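Local coordinates for CRISPR protein (Archaeoglobus fulgidus, PDB 4MJK) that probably serves as a Cas5-type subunit of a type I-A CRISPR Cascade complex, the assembly that carries guide RNA in archaeal defence, at residues 66-71 / 131-136; 73-78 / 118-123. One frame throughout, in Å; residues are numbered along the deposited sequence.

Two antiparallel pairings made by neighbouring parts of one chain illustrate how chemistry follows place in a fold. Interaction 1 joins strands 66-73 and 127-134 at one margin of the six-stranded sheet and is almost wholly buried, its side chains apolar apart from exposed Lys135 and its cross-strand hydrogen bonds all backbone to backbone. Interaction 2, about 24 Å away between centres and nested within the loop that interaction 1 closes, pairs strands 76-80 and 115-120 of a smaller three-stranded sheet. Each of its strands adjoins one of interaction 1 in the sequence. Only partly buried and within reach of the second subunit, it adds an asparagine-asparagine bond, and its serine and threonine hydroxyls reach partners beyond the pair.

Interaction 1. Residues 66-71 / 131-136; sequences LLAIGW and FLVFKE
Leu67 and Ala68 both present their backbone N-H to Val133, forming a classic beta bulge in an antiparallel pair of the six-stranded sheet. Val133 O accepts from Leu67 N at 2.8 Å and from Ala68 N at 3.2 Å, both donors arriving from the same face of its carbonyl plane, so one oxygen satisfies two amides. Beyond the bulge the pairing is regular: Val133 N donates to Ala68 O at 2.9 Å, while Gly70 and Phe131 exchange two bonds, the one from Phe131 N to Gly70 O nearly straight at 170°. The carbonyls turned away from 131-136 find donors elsewhere, Leu66 O taking a bond from Arg263 NE and Ile69 O one from Tyr228 OH. Ala68 and Val133 pack on one face of the sheet, against Val260; Ile69 and Leu132 lie side by side on the other, near helix 33-46. An alanine in place of Phe134 would probably leave a gap beside Leu66 CD1, whose methyl would lose the ring face it packs on. In Leu66, chi1 (-173°) sets CG anti to the backbone N, and chi2 of 72° then turns CD1 over the face of the Phe134 ring, 4.0 Å from its centroid.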
# COMPACT_ATOMS: atom_id res chain seq x y z
N LEU A 66 22.45 -1.99 21.87
CA LEU A 66 21.19 -1.27 21.91
C LEU A 66 20.65 -1.13 23.33
O LEU A 66 20.51 -2.12 24.03
CB LEU A 66 20.15 -1.96 21.03
CG LEU A 66 18.80 -1.24 20.82
CD1 LEU A 66 18.94 -0.02 19.92
CD2 LEU A 66 17.78 -2.21 20.23
N LEU A 67 20.32 0.09 23.73
CA LEU A 67 19.68 0.32 25.02
C LEU A 67 18.18 0.53 24.88
O LEU A 67 17.41 0.19 25.78
CB LEU A 67 20.30 1.54 25.69
CG LEU A 67 21.78 1.33 26.05
CD1 LEU A 67 22.35 2.57 26.73
CD2 LEU A 67 21.94 0.08 26.92
N ALA A 68 17.76 1.12 23.76
CA ALA A 68 16.34 1.44 23.58
C ALA A 68 15.99 1.53 22.11
O ALA A 68 16.80 1.97 21.30
CB ALA A 68 16.02 2.77 24.27
N ILE A 69 14.77 1.12 21.77
CA ILE A 69 14.23 1.40 20.45
C ILE A 69 12.73 1.57 20.56
O ILE A 69 12.03 0.65 20.99
CB ILE A 69 14.57 0.30 19.43
CG1 ILE A 69 13.90 0.61 18.08
CG2 ILE A 69 14.16 -1.07 19.94
CD1 ILE A 69 14.38 -0.29 16.92
N GLY A 70 12.26 2.76 20.21
CA GLY A 70 10.84 3.09 20.25
C GLY A 70 10.49 3.86 18.99
O GLY A 70 11.38 4.34 18.28
N TRP A 71 9.20 4.00 18.71
CA TRP A 71 8.77 4.66 17.49
C TRP A 71 7.36 5.18 17.68
O TRP A 71 6.65 4.75 18.59
CB TRP A 71 8.80 3.69 16.30
CG TRP A 71 7.97 2.45 16.53
CD1 TRP A 71 6.67 2.24 16.14
CD2 TRP A 71 8.37 1.27 17.24
NE1 TRP A 71 6.25 1.00 16.56
CE2 TRP A 71 7.27 0.39 17.24
CE3 TRP A 71 9.55 0.88 17.88
CZ2 TRP A 71 7.33 -0.87 17.83
CZ3 TRP A 71 9.61 -0.38 18.47
CH2 TRP A 71 8.50 -1.23 18.45
N PHE A 131 13.31 6.31 17.58
CA PHE A 131 14.24 6.88 18.55
C PHE A 131 14.99 5.68 19.09
O PHE A 131 14.42 4.82 19.79
CB PHE A 131 13.44 7.61 19.65
CG PHE A 131 14.29 8.35 20.67
CD1 PHE A 131 15.67 8.40 20.56
CD2 PHE A 131 13.68 9.00 21.74
CE1 PHE A 131 16.44 9.09 21.51
CE2 PHE A 131 14.45 9.70 22.69
CZ PHE A 131 15.82 9.74 22.57
N LEU A 132 16.27 5.59 18.71
CA LEU A 132 17.14 4.50 19.12
C LEU A 132 18.20 5.06 20.06
O LEU A 132 18.67 6.20 19.88
CB LEU A 132 17.83 3.85 17.91
CG LEU A 132 16.99 2.82 17.13
CD1 LEU A 132 15.85 3.51 16.41
CD2 LEU A 132 17.86 2.04 16.14
N VAL A 133 18.57 4.28 21.07
CA VAL A 133 19.64 4.68 21.98
C VAL A 133 20.66 3.55 22.02
O VAL A 133 20.28 2.40 22.18
CB VAL A 133 19.12 4.95 23.42
CG1 VAL A 133 20.30 5.31 24.35
CG2 VAL A 133 18.06 6.06 23.44
N PHE A 134 21.94 3.88 21.85
CA PHE A 134 23.02 2.89 21.94
C PHE A 134 24.02 3.22 23.06
O PHE A 134 24.19 4.38 23.44
CB PHE A 134 23.78 2.79 20.62
CG PHE A 134 22.95 2.26 19.48
CD1 PHE A 134 22.81 0.89 19.30
CD2 PHE A 134 22.32 3.12 18.60
CE1 PHE A 134 22.05 0.39 18.25
CE2 PHE A 134 21.55 2.63 17.55
CZ PHE A 134 21.41 1.27 17.37
N LYS A 135 24.70 2.20 23.57
CA LYS A 135 25.66 2.37 24.65
C LYS A 135 26.83 3.23 24.18
O LYS A 135 27.41 4.00 24.96
CB LYS A 135 26.16 1.02 25.14
CG LYS A 135 26.59 0.99 26.59
CD LYS A 135 26.96 -0.44 26.99
CE LYS A 135 26.04 -1.43 26.29
NZ LYS A 135 26.46 -2.84 26.53
N GLU A 136 27.18 3.10 22.90
CA GLU A 136 28.11 4.04 22.26
C GLU A 136 27.75 4.24 20.80
O GLU A 136 26.81 3.63 20.30
CB GLU A 136 29.55 3.55 22.35
CG GLU A 136 29.82 2.33 21.52
CD GLU A 136 29.79 1.06 22.35
OE1 GLU A 136 30.33 1.07 23.47
OE2 GLU A 136 29.21 0.06 21.87

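Interaction 2. Residues 73-78 / 118-123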
# COMPACT_ATOMS: atom_id res chain seq x y z
N ALA A 73 4.02 7.17 15.09
CA ALA A 73 3.55 7.70 13.82
C ALA A 73 3.56 9.21 13.95
O ALA A 73 3.31 9.72 15.03
CB ALA A 73 2.13 7.20 13.53
N LEU A 74 3.89 9.91 12.87
CA LEU A 74 3.84 11.37 12.84
C LEU A 74 2.56 11.85 12.18
O LEU A 74 2.05 12.91 12.51
CB LEU A 74 5.07 11.93 12.10
CG LEU A 74 6.41 11.51 12.74
CD1 LEU A 74 7.62 11.97 11.92
CD2 LEU A 74 6.49 12.04 14.16
N ASN A 75 2.04 11.08 11.24
CA ASN A 75 0.90 11.56 10.45
C ASN A 75 0.09 10.44 9.84
O ASN A 75 -0.56 10.62 8.81
CB ASN A 75 1.40 12.46 9.32
CG ASN A 75 2.14 11.67 8.26
OD1 ASN A 75 2.60 10.56 8.52
ND2 ASN A 75 2.23 12.21 7.06
N CYS A 76 0.12 9.26 10.44
CA CYS A 76 -0.51 8.12 9.79
C CYS A 76 -1.05 7.13 10.80
O CYS A 76 -0.75 7.19 12.00
CB CYS A 76 0.48 7.43 8.82
SG CYS A 76 1.94 6.68 9.61
N THR A 77 -1.88 6.22 10.29
CA THR A 77 -2.50 5.20 11.12
C THR A 77 -2.40 3.87 10.33
O THR A 77 -2.66 3.83 9.12
CB THR A 77 -3.97 5.59 11.46
OG1 THR A 77 -4.45 4.81 12.57
CG2 THR A 77 -4.86 5.36 10.27
N PRO A 78 -1.99 2.79 11.00
CA PRO A 78 -1.81 1.52 10.27
C PRO A 78 -3.13 0.85 9.93
O PRO A 78 -4.11 0.97 10.68
CB PRO A 78 -1.03 0.64 11.26
CG PRO A 78 -0.57 1.61 12.38
CD PRO A 78 -1.59 2.69 12.41
N LEU A 118 0.02 1.84 5.57
CA LEU A 118 0.07 3.01 6.46
C LEU A 118 -0.73 4.11 5.81
O LEU A 118 -0.37 4.60 4.74
CB LEU A 118 1.51 3.44 6.74
CG LEU A 118 2.33 2.44 7.56
CD1 LEU A 118 3.82 2.79 7.55
CD2 LEU A 118 1.81 2.32 9.02
N SER A 119 -1.86 4.45 6.41
CA SER A 119 -2.77 5.44 5.85
C SER A 119 -2.44 6.83 6.40
O SER A 119 -2.54 7.07 7.60
CB SER A 119 -4.23 5.13 6.20
OG SER A 119 -4.56 3.79 5.92
N SER A 120 -2.06 7.74 5.52
CA SER A 120 -1.77 9.09 5.95
C SER A 120 -3.04 9.83 6.37
O SER A 120 -4.11 9.66 5.77
CB SER A 120 -1.07 9.86 4.84
OG SER A 120 -0.75 11.16 5.29
N LEU A 121 -2.91 10.66 7.40
CA LEU A 121 -4.01 11.48 7.88
C LEU A 121 -3.96 12.88 7.27
O LEU A 121 -4.83 13.71 7.54
CB LEU A 121 -3.97 11.58 9.41
CG LEU A 121 -4.13 10.22 10.08
CD1 LEU A 121 -3.86 10.29 11.58
CD2 LEU A 121 -5.51 9.64 9.77
N ASN A 122 -2.95 13.16 6.46
CA ASN A 122 -2.91 14.42 5.74
C ASN A 122 -2.44 14.15 4.31
O ASN A 122 -2.43 13.01 3.88
CB ASN A 122 -2.04 15.46 6.47
CG ASN A 122 -0.58 15.05 6.57
OD1 ASN A 122 -0.16 14.05 5.98
ND2 ASN A 122 0.21 15.82 7.31
N ASP A 123 -2.04 15.18 3.58
CA ASP A 123 -1.70 14.95 2.17
C ASP A 123 -0.26 14.51 1.97
O ASP A 123 0.20 14.35 0.84
CB ASP A 123 -2.02 16.17 1.29
CG ASP A 123 -3.41 16.11 0.68
OD1 ASP A 123 -4.39 15.96 1.44
OD2 ASP A 123 -3.54 16.21 -0.56
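Asn75 O receives the backbone N-H of Leu121 in a short, nearly straight bond, 2.7 Å from Leu121 N, just where the two strands give way to loops. Thr77 and Ser119 form the hydrogen-bonded pair of this antiparallel ribbon: Thr77 N donates to Ser119 O at 2.9 Å, and Ser119 N returns a bond to Thr77 O. A longer, more bent bond runs from Asn75 ND2 to Asn122 OD1, 3.2 Å and 137°, between side chains that cross at about a right angle with their amide planes 78° apart. The CG of Asn75 stands between its backbone N and carbonyl carbon (chi1 70°), which directs CG toward the loop that follows strand 115-120. Bonds then hold the amide there: Lys127 N donates to its OD1 and Ala125 O accepts from its ND2, while Asn122 OD1 also takes the N-H of Glu124.

Apolar contacts surround this polar framework. Cys76 CB lies 3.3 Å from Ser119 O, and its sulfur approaches Leu118 CB. Pro78 meets Leu118 obliquely, the CD2 methyl reaching Pro78 CB at 4.0 Å. On the other face of the ribbon Thr77 CG2 rests against Ser119 CB at 4.1 Å, whereas Thr77 OG1 turns to Met233 O. Ser119 OG bonds to Tyr81 OH of the second subunit, and Leu121 packs on Phe108 of that same subunit.

The chemistry implies a small edge pairing in which backbone bonds set the register and the Asn75 amide ties the start of strand 76-80 to the loop leading into strand 127-134, while Ser119 and Leu121 carry the contact on into the dimer seen in the crystal.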